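Local coordinates for methanol--corrinoid protein co-methyltransferase (Methanosarcina barkeri, PDB 2I2X) that transfers the methyl group of methanol to the cob(I)amide bound by its partner protein MtaC, a step of methanogenesis from methanol, at residues L238-A243 with Y362-A367; Q222-M227 with I245-S250; E16-V21 with N348-R353; A36-P41 with F78-L83. All coordinates share one frame; numbering follows the deposited sequence.

From the N terminus, the arm 16-21 comes first and finds its partner only at 348-353, so contact 3 spans most of the chain. Within that span contact 4 closes a short loop, strand 40-43 through helix 55-76 to strand 80-86, and touches contact 3 where G20 O lies 2.7 Å from G37 N, a probable hydrogen bond. Contact 2 also falls inside the span, pairing helices 220-230 and 240-259. Contact 1 opens on that second helix before contact 2 has closed and ends at 362-367, beyond the end of contact 3, so it crosses both. They tie barrel strands, the zinc-site helix 220-230, its neighbour 240-259, the N-terminal arm and later helices.

Contact 1 of 4, residues L238-A243 with Y362-A367; sequences LAHTIA and YRDPQA
A His-carboxylate hydrogen bond joins the first turn of helix 240-259 to the residue that N-caps helix 365-368. H240 ND1 donates to D364 OD2 at 2.6 Å, nearly straight at 173°, with the oxygen in the imidazole plane and receiving on its syn lone pair. The other oxygen serves its own helix: D364 OD1 takes the backbone N of Q366 on its anti lone pair at 3.0 Å. It also accepts Q366 NE2 from above the carboxylate plane, at 3.2 Å. That amide nitrogen lies over one face of the H240 ring, the two planes 72° apart, and Q366 OE1 rests 3.4 Å from A243 CB. An alanine in place of D364 would remove the acceptor of H240 ND1 and the cap on Q366 N, and would probably leave the ring less firmly fixed and the helix start less stable. Farther out, H240 NE2 bonds to G230 O, so both ring nitrogens are engaged, and R15 of a neighbouring chain forms a salt bridge with D364 OD2. The T241 hydroxyl is bonded to E418 O, while its methyl faces the proline: P365 CG sits 4.0 Å from both H240 CB and T241 CG2.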
# COMPACT_ATOMS: atom_id res chain seq x y z
N LEU A 238 26.23 6.97 0.51
CA LEU A 238 26.35 8.27 1.18
C LEU A 238 26.18 8.04 2.67
O LEU A 238 25.16 7.48 3.11
CB LEU A 238 25.29 9.27 0.68
CG LEU A 238 25.42 10.65 1.33
CD1 LEU A 238 26.69 11.44 0.83
CD2 LEU A 238 24.17 11.49 1.11
N ALA A 239 27.16 8.48 3.45
CA ALA A 239 27.12 8.26 4.89
C ALA A 239 25.90 8.98 5.42
O ALA A 239 25.60 10.12 5.03
CB ALA A 239 28.38 8.83 5.56
N HIS A 240 25.21 8.31 6.34
CA HIS A 240 24.00 8.86 6.88
C HIS A 240 24.28 10.11 7.69
O HIS A 240 23.43 11.03 7.73
CB HIS A 240 23.25 7.77 7.63
CG HIS A 240 22.62 6.75 6.72
ND1 HIS A 240 21.61 5.90 7.12
CD2 HIS A 240 22.86 6.45 5.42
CE1 HIS A 240 21.26 5.12 6.11
NE2 HIS A 240 22.01 5.43 5.07
N THR A 241 25.48 10.19 8.25
CA THR A 241 25.89 11.38 8.97
C THR A 241 26.08 12.59 8.05
O THR A 241 26.11 13.70 8.55
CB THR A 241 27.15 11.17 9.80
OG1 THR A 241 28.11 10.44 9.04
CG2 THR A 241 26.84 10.39 11.08
N ILE A 242 26.17 12.40 6.73
CA ILE A 242 26.20 13.52 5.79
C ILE A 242 24.78 13.87 5.28
O ILE A 242 24.46 15.05 5.00
CB ILE A 242 27.21 13.29 4.60
CG1 ILE A 242 28.66 13.29 5.12
CG2 ILE A 242 27.08 14.38 3.55
CD1 ILE A 242 29.65 12.62 4.16
N ALA A 243 23.94 12.85 5.17
CA ALA A 243 22.54 13.07 4.83
C ALA A 243 21.83 13.97 5.86
O ALA A 243 21.08 14.89 5.50
CB ALA A 243 21.82 11.71 4.70
N TYR A 362 16.53 6.26 17.67
CA TYR A 362 17.84 5.58 17.63
C TYR A 362 18.10 4.80 16.34
O TYR A 362 19.18 4.18 16.16
CB TYR A 362 18.08 4.72 18.89
CG TYR A 362 18.11 5.56 20.17
CD1 TYR A 362 19.18 6.42 20.45
CD2 TYR A 362 17.04 5.52 21.07
CE1 TYR A 362 19.19 7.21 21.62
CE2 TYR A 362 17.03 6.30 22.23
CZ TYR A 362 18.12 7.13 22.50
OH TYR A 362 18.10 7.90 23.65
N ARG A 363 17.12 4.84 15.44
CA ARG A 363 17.23 4.12 14.21
C ARG A 363 18.39 4.60 13.32
O ARG A 363 18.99 3.77 12.65
CB ARG A 363 15.92 4.18 13.43
CG ARG A 363 15.62 2.93 12.55
CD ARG A 363 14.19 3.04 11.99
NE ARG A 363 13.27 2.73 13.07
CZ ARG A 363 12.96 1.49 13.46
NH1 ARG A 363 13.50 0.41 12.87
NH2 ARG A 363 12.15 1.34 14.47
N ASP A 364 18.69 5.91 13.33
CA ASP A 364 19.62 6.52 12.36
C ASP A 364 19.89 7.97 12.75
O ASP A 364 19.02 8.61 13.35
CB ASP A 364 18.99 6.52 10.98
CG ASP A 364 20.00 6.66 9.86
OD1 ASP A 364 20.14 7.80 9.36
OD2 ASP A 364 20.65 5.65 9.47
N PRO A 365 21.08 8.51 12.42
CA PRO A 365 21.26 9.93 12.74
C PRO A 365 20.27 10.84 12.03
O PRO A 365 19.93 11.91 12.55
CB PRO A 365 22.71 10.21 12.30
CG PRO A 365 23.06 9.13 11.38
CD PRO A 365 22.31 7.93 11.83
N GLN A 366 19.79 10.42 10.86
CA GLN A 366 18.76 11.21 10.14
C GLN A 366 17.48 11.34 10.96
O GLN A 366 16.75 12.33 10.84
CB GLN A 366 18.44 10.58 8.78
CG GLN A 366 19.62 10.61 7.83
CD GLN A 366 19.30 9.98 6.49
OE1 GLN A 366 18.76 10.64 5.60
NE2 GLN A 366 19.68 8.71 6.33
N ALA A 367 17.21 10.36 11.82
CA ALA A 367 16.01 10.38 12.60
C ALA A 367 16.28 11.11 13.91
O ALA A 367 15.49 12.00 14.32
CB ALA A 367 15.53 8.97 12.83

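Contact 2 of 4, residues Q222-M227 with I245-S250; sequences QANTAM and IARAIS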
# COMPACT_ATOMS: atom_id res chain seq x y z
N GLN A 222 17.11 18.50 -3.05
CA GLN A 222 18.45 18.47 -2.44
C GLN A 222 18.46 17.54 -1.24
O GLN A 222 18.93 16.43 -1.36
CB GLN A 222 18.96 19.89 -2.06
CG GLN A 222 19.11 20.88 -3.26
CD GLN A 222 19.19 22.35 -2.81
OE1 GLN A 222 18.48 22.78 -1.91
NE2 GLN A 222 20.06 23.11 -3.45
N ALA A 223 17.93 17.98 -0.09
CA ALA A 223 17.84 17.08 1.06
C ALA A 223 17.24 15.64 0.79
O ALA A 223 17.85 14.65 1.23
CB ALA A 223 17.18 17.77 2.25
N ASN A 224 16.11 15.50 0.07
CA ASN A 224 15.61 14.13 -0.16
C ASN A 224 16.53 13.32 -1.07
O ASN A 224 16.71 12.12 -0.83
CB ASN A 224 14.10 14.02 -0.56
CG ASN A 224 13.13 14.49 0.58
OD1 ASN A 224 13.47 14.47 1.80
ND2 ASN A 224 11.91 14.93 0.17
N THR A 225 17.13 13.97 -2.08
CA THR A 225 18.12 13.31 -2.93
C THR A 225 19.26 12.76 -2.06
O THR A 225 19.67 11.60 -2.22
CB THR A 225 18.67 14.20 -4.08
OG1 THR A 225 17.62 14.64 -4.96
CG2 THR A 225 19.70 13.39 -4.93
N ALA A 226 19.74 13.57 -1.12
CA ALA A 226 20.78 13.07 -0.24
C ALA A 226 20.29 11.84 0.54
O ALA A 226 21.03 10.87 0.70
CB ALA A 226 21.26 14.17 0.68
N MET A 227 19.05 11.88 1.02
CA MET A 227 18.51 10.78 1.82
C MET A 227 18.32 9.51 0.99
O MET A 227 18.57 8.41 1.47
CB MET A 227 17.16 11.19 2.44
CG MET A 227 16.45 10.06 3.20
SD MET A 227 14.98 10.61 4.09
CE MET A 227 13.78 10.54 2.78
N ILE A 245 23.21 16.17 7.85
CA ILE A 245 23.72 17.53 7.71
C ILE A 245 22.97 18.24 6.59
O ILE A 245 22.44 19.34 6.80
CB ILE A 245 25.23 17.55 7.48
CG1 ILE A 245 25.95 17.03 8.73
CG2 ILE A 245 25.71 18.98 7.18
CD1 ILE A 245 27.41 16.76 8.49
N ALA A 246 22.89 17.61 5.42
CA ALA A 246 22.09 18.17 4.32
C ALA A 246 20.69 18.54 4.80
O ALA A 246 20.19 19.60 4.46
CB ALA A 246 22.04 17.24 3.10
N ARG A 247 20.09 17.69 5.64
CA ARG A 247 18.77 17.98 6.19
C ARG A 247 18.71 19.21 7.07
O ARG A 247 17.77 20.02 6.97
CB ARG A 247 18.21 16.80 6.98
CG ARG A 247 16.80 17.03 7.47
CD ARG A 247 15.79 16.97 6.33
NE ARG A 247 15.74 15.63 5.73
CZ ARG A 247 15.12 15.34 4.58
NH1 ARG A 247 14.47 16.29 3.92
NH2 ARG A 247 15.17 14.09 4.11
N ALA A 248 19.69 19.34 7.95
CA ALA A 248 19.77 20.48 8.84
C ALA A 248 19.84 21.81 8.07
O ALA A 248 19.13 22.75 8.39
CB ALA A 248 20.96 20.32 9.77
N ILE A 249 20.66 21.85 7.02
CA ILE A 249 20.80 23.05 6.15
C ILE A 249 19.52 23.37 5.38
O ILE A 249 19.28 24.55 5.02
CB ILE A 249 22.00 22.85 5.16
CG1 ILE A 249 23.24 22.40 5.95
CG2 ILE A 249 22.24 24.10 4.30
CD1 ILE A 249 24.60 22.38 5.19
N SER A 250 18.70 22.34 5.12
CA SER A 250 17.50 22.53 4.29
C SER A 250 16.49 23.30 5.08
O SER A 250 15.66 24.02 4.51
CB SER A 250 16.90 21.20 3.84
OG SER A 250 16.33 20.49 4.94
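This is a buried antiparallel helix pair, helix 220-230 against the helix that follows it, 240-259, with the segment axes 8.7 Å apart at 167°. Small residues let the backbones come close: A226 CB meets A246 CB at 4.0 Å, and A223 CB lies 3.8 Å from S250 CB. Across this interface reaches R247, its CG anti to the backbone N and its chain bent at chi2 and chi3. Both terminal nitrogens donate hydrogen bonds end-on to one oxygen, N224 OD1: R247 NH2 at 2.9 Å (147°) in the carbonyl plane, R247 NH1 at 3.0 Å (143°) from above it. A223 CB sits over a face of the guanidinium; at the edge of the group M227 SD lies 3.5 Å from R247 NH2. E272 forms a salt bridge with R247 NH1, giving the buried charge an acidic partner. An alanine in place of R247 would remove both donors to N224 OD1 and would probably loosen the amide, whose ND2 bonds to C269 O. T225 touches the corrinoid. N224 stands beside the zinc ligands C220 and C269, with R247 behind it, consistent with a second shell to the zinc site of this TIM barrel.

Contact 3 of 4, residues E16-V21 with N348-R353; sequences EMTFGV and NDKVLR
R353 holds a backbone carbonyl of the N-terminal arm with two nitrogens at once: R353 NE lies 3.1 Å and R353 NH2 2.9 Å from M17 O, a side-on grip on a single atom through two hydrogen bonds. The acceptor lies close to the guanidinium plane and both donors in the carbonyl plane, which fixes the group's rotation. The R353 chain is bent at chi2 and chi3, which brings the guanidinium side-on to the carbonyl, and K350 CG lies over one guanidinium face, toward its rim, 3.6 Å above the plane. R353 NH1 and K350 NZ form salt bridges with the two oxygens of D15, so the positive charges here share one carboxylate. A step along, T18 OG1, anti to its backbone N, donates to D349 OD2 over a very short 2.5 Å, meeting the oxygen on its anti lone pair. Here the irregular segment before strand 21-22 of this TIM-barrel protein, extended at 17-19, lies along the first turn of helix 349-361, whose L352 also meets L352 of the second subunit. D349, at the helix start, turns its carboxylate toward T18, while D349 O receives R353 N in the first turn. K277 NZ is bonded to T18 O and V21 O. Next to these polar contacts the F19 ring packs obliquely against the helix, its CE2 3.6 Å from D349 CB and its CZ 3.8 Å from L352 CD2.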
# COMPACT_ATOMS: atom_id res chain seq x y z
N GLU A 16 5.93 22.10 23.93
CA GLU A 16 4.68 22.77 23.56
C GLU A 16 4.18 22.26 22.21
O GLU A 16 2.99 22.47 21.84
CB GLU A 16 4.88 24.30 23.45
CG GLU A 16 4.62 25.10 24.72
CD GLU A 16 4.98 26.61 24.61
OE1 GLU A 16 5.38 27.12 23.52
OE2 GLU A 16 4.85 27.30 25.66
N MET A 17 5.09 21.67 21.44
CA MET A 17 4.75 21.13 20.13
C MET A 17 3.98 19.79 20.21
O MET A 17 4.27 18.90 21.04
CB MET A 17 6.00 20.98 19.29
CG MET A 17 6.74 22.32 19.03
SD MET A 17 8.27 22.07 18.11
CE MET A 17 7.54 21.97 16.49
N THR A 18 3.00 19.66 19.33
CA THR A 18 2.22 18.47 19.26
C THR A 18 1.68 18.32 17.83
O THR A 18 1.82 19.24 17.00
CB THR A 18 1.09 18.45 20.34
OG1 THR A 18 0.72 17.10 20.60
CG2 THR A 18 -0.16 19.23 19.90
N PHE A 19 1.07 17.16 17.56
CA PHE A 19 0.47 16.94 16.25
C PHE A 19 -0.97 17.50 16.15
O PHE A 19 -1.66 17.64 17.17
CB PHE A 19 0.57 15.47 15.86
CG PHE A 19 0.05 14.49 16.91
CD1 PHE A 19 0.90 13.55 17.47
CD2 PHE A 19 -1.29 14.48 17.27
CE1 PHE A 19 0.42 12.61 18.42
CE2 PHE A 19 -1.77 13.57 18.20
CZ PHE A 19 -0.92 12.62 18.78
N GLY A 20 -1.40 17.87 14.94
CA GLY A 20 -2.74 18.39 14.70
C GLY A 20 -3.03 19.78 15.27
O GLY A 20 -4.14 20.35 15.07
N VAL A 21 -2.07 20.31 16.00
CA VAL A 21 -2.19 21.71 16.36
C VAL A 21 -0.98 22.56 16.02
O VAL A 21 0.17 22.19 16.22
CB VAL A 21 -2.81 21.97 17.83
CG1 VAL A 21 -3.06 20.71 18.60
CG2 VAL A 21 -2.03 23.01 18.63
N ASN A 348 -4.23 12.81 25.31
CA ASN A 348 -3.15 11.87 25.42
C ASN A 348 -2.20 12.07 24.29
O ASN A 348 -1.31 11.25 24.08
CB ASN A 348 -3.64 10.41 25.44
CG ASN A 348 -4.29 10.03 26.76
OD1 ASN A 348 -5.50 9.79 26.82
ND2 ASN A 348 -3.49 9.94 27.81
N ASP A 349 -2.36 13.18 23.57
CA ASP A 349 -1.47 13.46 22.44
C ASP A 349 0.04 13.52 22.78
O ASP A 349 0.87 13.00 22.02
CB ASP A 349 -1.91 14.68 21.66
CG ASP A 349 -1.96 15.93 22.52
OD1 ASP A 349 -2.83 16.03 23.44
OD2 ASP A 349 -1.12 16.82 22.26
N LYS A 350 0.39 14.10 23.92
CA LYS A 350 1.82 14.27 24.20
C LYS A 350 2.57 12.97 24.41
O LYS A 350 3.71 12.85 23.95
CB LYS A 350 2.07 15.27 25.31
CG LYS A 350 1.88 16.72 24.83
CD LYS A 350 2.19 17.68 25.94
CE LYS A 350 2.07 19.11 25.47
NZ LYS A 350 2.54 19.96 26.61
N VAL A 351 1.94 11.99 25.06
CA VAL A 351 2.58 10.70 25.30
C VAL A 351 2.70 9.95 23.97
O VAL A 351 3.69 9.26 23.73
CB VAL A 351 1.83 9.83 26.36
CG1 VAL A 351 0.43 9.52 25.91
CG2 VAL A 351 2.56 8.49 26.62
N LEU A 352 1.69 10.08 23.12
CA LEU A 352 1.71 9.39 21.84
C LEU A 352 2.77 10.03 20.97
O LEU A 352 3.60 9.32 20.38
CB LEU A 352 0.32 9.38 21.18
CG LEU A 352 0.25 8.70 19.80
CD1 LEU A 352 0.73 7.24 19.89
CD2 LEU A 352 -1.13 8.81 19.19
N ARG A 353 2.77 11.36 20.92
CA ARG A 353 3.91 12.10 20.35
C ARG A 353 5.27 11.55 20.84
O ARG A 353 6.10 11.15 20.03
CB ARG A 353 3.73 13.59 20.60
CG ARG A 353 4.98 14.51 20.39
CD ARG A 353 5.54 14.80 21.76
NE ARG A 353 5.30 16.15 22.17
CZ ARG A 353 5.36 16.62 23.41
NH1 ARG A 353 5.62 15.83 24.44
NH2 ARG A 353 5.16 17.93 23.58

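Contact 4 of 4, residues A36-P41 with F78-L83; sequences AGYTIP and FPAIIL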
# COMPACT_ATOMS: atom_id res chain seq x y z
N ALA A 36 -5.71 23.01 13.48
CA ALA A 36 -6.81 23.46 14.33
C ALA A 36 -7.31 22.46 15.41
O ALA A 36 -8.43 22.58 15.90
CB ALA A 36 -8.01 23.89 13.43
N GLY A 37 -6.50 21.48 15.80
CA GLY A 37 -7.01 20.52 16.77
C GLY A 37 -7.38 19.17 16.12
O GLY A 37 -8.08 18.40 16.72
N TYR A 38 -6.93 18.91 14.88
CA TYR A 38 -7.05 17.58 14.28
C TYR A 38 -6.10 17.36 13.10
O TYR A 38 -5.93 18.25 12.27
CB TYR A 38 -8.50 17.26 13.86
CG TYR A 38 -9.12 18.19 12.83
CD1 TYR A 38 -9.86 19.31 13.22
CD2 TYR A 38 -8.99 17.93 11.48
CE1 TYR A 38 -10.45 20.15 12.26
CE2 TYR A 38 -9.57 18.75 10.51
CZ TYR A 38 -10.31 19.86 10.90
OH TYR A 38 -10.92 20.63 9.92
N THR A 39 -5.51 16.17 13.03
CA THR A 39 -4.66 15.80 11.90
C THR A 39 -5.54 15.46 10.69
O THR A 39 -6.67 15.01 10.85
CB THR A 39 -3.75 14.62 12.23
OG1 THR A 39 -4.55 13.49 12.63
CG2 THR A 39 -2.76 14.98 13.36
N ILE A 40 -5.01 15.67 9.49
CA ILE A 40 -5.78 15.41 8.26
C ILE A 40 -4.97 14.56 7.29
O ILE A 40 -3.80 14.87 7.03
CB ILE A 40 -6.13 16.70 7.53
CG1 ILE A 40 -6.93 17.65 8.41
CG2 ILE A 40 -6.94 16.39 6.30
CD1 ILE A 40 -6.65 19.10 8.07
N PRO A 41 -5.60 13.49 6.73
CA PRO A 41 -4.85 12.73 5.72
C PRO A 41 -4.76 13.52 4.42
O PRO A 41 -5.69 14.22 4.05
CB PRO A 41 -5.69 11.46 5.54
CG PRO A 41 -7.10 11.88 5.91
CD PRO A 41 -6.94 12.93 6.98
N PHE A 78 -14.70 8.63 7.47
CA PHE A 78 -13.65 9.63 7.77
C PHE A 78 -14.18 11.05 7.59
O PHE A 78 -14.85 11.33 6.60
CB PHE A 78 -12.40 9.35 6.93
CG PHE A 78 -11.75 8.03 7.26
CD1 PHE A 78 -11.41 7.71 8.58
CD2 PHE A 78 -11.49 7.08 6.25
CE1 PHE A 78 -10.81 6.52 8.89
CE2 PHE A 78 -10.87 5.87 6.56
CZ PHE A 78 -10.53 5.59 7.88
N PRO A 79 -13.92 11.93 8.56
CA PRO A 79 -14.51 13.28 8.53
C PRO A 79 -13.79 14.33 7.66
O PRO A 79 -14.36 15.40 7.42
CB PRO A 79 -14.43 13.72 10.01
CG PRO A 79 -13.13 13.16 10.45
CD PRO A 79 -13.08 11.76 9.77
N ALA A 80 -12.56 14.05 7.21
CA ALA A 80 -11.77 15.05 6.46
C ALA A 80 -10.69 14.45 5.55
O ALA A 80 -10.18 13.35 5.78
CB ALA A 80 -11.14 16.08 7.41
N ILE A 81 -10.35 15.18 4.50
CA ILE A 81 -9.35 14.68 3.61
C ILE A 81 -8.81 15.79 2.72
O ILE A 81 -9.56 16.67 2.31
CB ILE A 81 -9.91 13.48 2.80
CG1 ILE A 81 -8.78 12.62 2.20
CG2 ILE A 81 -10.99 13.90 1.83
CD1 ILE A 81 -8.42 13.00 0.88
N ILE A 82 -7.51 15.75 2.41
CA ILE A 82 -6.94 16.68 1.44
C ILE A 82 -6.43 15.86 0.25
O ILE A 82 -5.77 14.83 0.47
CB ILE A 82 -5.74 17.44 2.03
CG1 ILE A 82 -6.21 18.40 3.12
CG2 ILE A 82 -4.97 18.16 0.94
CD1 ILE A 82 -5.09 18.90 4.06
N LEU A 83 -6.73 16.29 -0.97
CA LEU A 83 -6.12 15.68 -2.16
C LEU A 83 -4.96 16.56 -2.66
O LEU A 83 -5.10 17.79 -2.80
CB LEU A 83 -7.17 15.47 -3.27
CG LEU A 83 -8.28 14.41 -3.05
CD1 LEU A 83 -9.52 14.88 -2.20
CD2 LEU A 83 -8.74 13.83 -4.40
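The touching parts 38-41 and 80-82 run 51° apart end to end and are joined by one backbone hydrogen bond, I82 N to P41 O at 2.9 Å, its 162° angle close to straight and the donor nearly along the C=O axis. I40 and I82 cross at about a right angle, I40 CG2 lying 3.8 Å from I82 CD1 and, as close, from I82 CG1. The same methyl lies 4.4 Å from A80 CB, which in turn has Y38 CE2 beside it. L32 of the short strand 32-33 touches Y38, I40, A80 and I82, so this group packs against the preceding hairpin. These are neighbouring parallel strands of the TIM barrel, 40-43 and 80-86, linked through helix 55-76 as a beta-alpha-beta unit. I40 is bonded through its backbone to D308 and W310, which puts strand 309-311 on the far edge of strand 40-43, while the backbone of I81 pairs with K119 of the next strand. The P41 ring and I81 also cross at about a right angle, P41 CG 4.1 Å from I81 CG1, and both touch M73 of helix 55-76. P41 CG sits 3.4 Å from A80 O.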